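Local coordinates for protein short chain dehydrogenase (Salmonella typhi, PDB 3G1T) that probably catalyses NAD(P)(H)-dependent oxidation or reduction, as a dimeric member of the short-chain dehydrogenase family with a Rossmann fold, at residues A[149-154]-A[175-180]. Sequence-based numbering, arbitrary orientation.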
loop_
_atom_site.group_PDB
_atom_site.type_symbol
_atom_site.label_atom_id
_atom_site.label_comp_id
_atom_site.label_asym_id
_atom_site.label_seq_id
_atom_site.Cartn_x
_atom_site.Cartn_y
_atom_site.Cartn_z
ATOM N N LEU A 149 -13.948 9.635 9.847
ATOM C CA LEU A 149 -13.635 8.979 8.535
ATOM C C LEU A 149 -13.042 7.591 8.943
ATOM O O LEU A 149 -12.127 7.477 9.801
ATOM C CB LEU A 149 -12.571 9.830 7.822
ATOM C CG LEU A 149 -11.884 9.227 6.566
ATOM C CD1 LEU A 149 -12.956 9.029 5.500
ATOM C CD2 LEU A 149 -10.885 10.218 6.065
ATOM N N VAL A 150 -13.640 6.541 8.394
ATOM C CA VAL A 150 -13.290 5.210 8.812
ATOM C C VAL A 150 -12.924 4.437 7.555
ATOM O O VAL A 150 -13.692 4.464 6.571
ATOM C CB VAL A 150 -14.490 4.504 9.541
ATOM C CG1 VAL A 150 -14.087 2.994 9.818
ATOM C CG2 VAL A 150 -14.762 5.299 10.902
ATOM N N PHE A 151 -11.780 3.750 7.597
ATOM C CA PHE A 151 -11.385 2.815 6.515
ATOM C C PHE A 151 -11.538 1.383 6.978
ATOM O O PHE A 151 -11.510 1.088 8.156
ATOM C CB PHE A 151 -9.930 3.052 6.079
ATOM C CG PHE A 151 -9.682 4.423 5.465
ATOM C CD1 PHE A 151 -9.903 4.669 4.107
ATOM C CD2 PHE A 151 -9.258 5.493 6.308
ATOM C CE1 PHE A 151 -9.646 5.957 3.490
ATOM C CE2 PHE A 151 -9.021 6.779 5.711
ATOM C CZ PHE A 151 -9.202 7.033 4.376
ATOM N N THR A 152 -11.698 0.470 5.994
ATOM C CA THR A 152 -11.746 -0.988 6.295
ATOM C C THR A 152 -10.369 -1.603 6.095
ATOM O O THR A 152 -9.750 -1.469 5.041
ATOM C CB THR A 152 -12.799 -1.649 5.379
ATOM O OG1 THR A 152 -14.063 -1.043 5.606
ATOM C CG2 THR A 152 -12.851 -3.179 5.758
ATOM N N SER A 153 -9.880 -2.207 7.160
ATOM C CA SER A 153 -8.603 -2.957 7.138
ATOM C C SER A 153 -8.848 -4.476 7.287
ATOM O O SER A 153 -9.970 -5.007 6.998
ATOM C CB SER A 153 -7.645 -2.446 8.237
ATOM O OG SER A 153 -6.317 -2.937 7.950
ATOM N N SER A 154 -7.774 -5.172 7.607
ATOM C CA SER A 154 -7.804 -6.674 7.716
ATOM C C SER A 154 -6.649 -7.094 8.608
ATOM O O SER A 154 -5.717 -6.289 8.804
ATOM C CB SER A 154 -7.730 -7.357 6.318
ATOM O OG SER A 154 -7.498 -8.718 6.586
ATOM N N GLU A 175 -3.797 1.214 5.870
ATOM C CA GLU A 175 -3.265 1.694 7.217
ATOM C C GLU A 175 -2.352 2.936 7.080
ATOM O O GLU A 175 -2.503 3.895 7.809
ATOM C CB GLU A 175 -2.509 0.546 7.961
ATOM C CG GLU A 175 -3.536 -0.671 8.197
ATOM C CD GLU A 175 -4.437 -0.494 9.428
ATOM O OE1 GLU A 175 -4.427 0.638 10.005
ATOM O OE2 GLU A 175 -5.117 -1.498 9.845
ATOM N N GLY A 176 -1.420 2.886 6.154
ATOM C CA GLY A 176 -0.579 4.051 5.867
ATOM C C GLY A 176 -1.353 5.318 5.525
ATOM O O GLY A 176 -1.112 6.435 6.094
ATOM N N MET A 177 -2.305 5.181 4.620
ATOM C CA MET A 177 -3.044 6.362 4.138
ATOM C C MET A 177 -3.926 6.880 5.277
ATOM O O MET A 177 -4.028 8.102 5.506
ATOM C CB MET A 177 -3.799 5.980 2.880
ATOM C CG MET A 177 -5.035 6.798 2.515
ATOM S SD MET A 177 -5.958 6.202 1.008
ATOM C CE MET A 177 -6.466 4.550 1.411
ATOM N N MET A 178 -4.523 5.973 6.065
ATOM C CA MET A 178 -5.253 6.371 7.261
ATOM C C MET A 178 -4.332 7.124 8.263
ATOM O O MET A 178 -4.716 8.227 8.731
ATOM C CB MET A 178 -5.845 5.173 8.004
ATOM C CG MET A 178 -6.445 5.512 9.474
ATOM S SD MET A 178 -5.413 5.567 10.884
ATOM C CE MET A 178 -5.060 3.693 10.938
ATOM N N GLN A 179 -3.100 6.642 8.486
ATOM C CA GLN A 179 -2.131 7.324 9.430
ATOM C C GLN A 179 -1.718 8.691 8.933
ATOM O O GLN A 179 -1.686 9.590 9.780
ATOM C CB GLN A 179 -0.855 6.510 9.646
ATOM C CG GLN A 179 -1.189 5.215 10.420
ATOM C CD GLN A 179 0.048 4.443 10.782
ATOM O OE1 GLN A 179 1.160 4.982 10.825
ATOM N NE2 GLN A 179 -0.134 3.150 11.078
ATOM N N VAL A 180 -1.535 8.854 7.625
ATOM C CA VAL A 180 -1.208 10.227 7.039
ATOM C C VAL A 180 -2.361 11.190 7.341
ATOM O O VAL A 180 -2.142 12.316 7.845
ATOM C CB VAL A 180 -0.882 10.168 5.561
ATOM C CG1 VAL A 180 -0.682 11.612 4.929
ATOM C CG2 VAL A 180 0.440 9.384 5.410
#
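Phe151 on the strand faces Met178 on the helix with their CA atoms 7.1 Å apart, and Ser153, just past the strand end, keeps the same CA separation from Glu175. The Phe151 ring reaches to the helix with both methionines on the same side of its plane. Phe151 CD2 lies 3.8 Å from Met178 CB. Phe151 CE1, para to CD2, meets the methyl CE of Met177 at 4.1 Å. Both approaches are oblique to the ring. Met177 SD sits 5.3 Å from the Phe151 ring centroid, also obliquely, a Met-aromatic contact; the bend at its last torsion (chi3 61°) curls the methyl back to the ring. This is the first half of a beta-alpha-beta unit of the Rossmann fold: strand 147-152 is followed, after a loop, by helix 165-185, which leads back to the parallel strand 190-196. Val192 and Cys194 of that strand, with Thr130 and Thr134 of helix 116-142, also pack on Phe151. Toward the strand end the contact turns polar. Ser153 OG donates to Glu175 OE2 at 2.7 Å, coming from above the carboxylate, 36° out of its plane. The glutamate leaves the helix pointing away from the strand, but a bend at chi2 (-82°) swings its carboxylate back to the serine. The same OE2 has two further partners, a salt bridge to Arg158 NE and a hydrogen bond with Thr242 OG1.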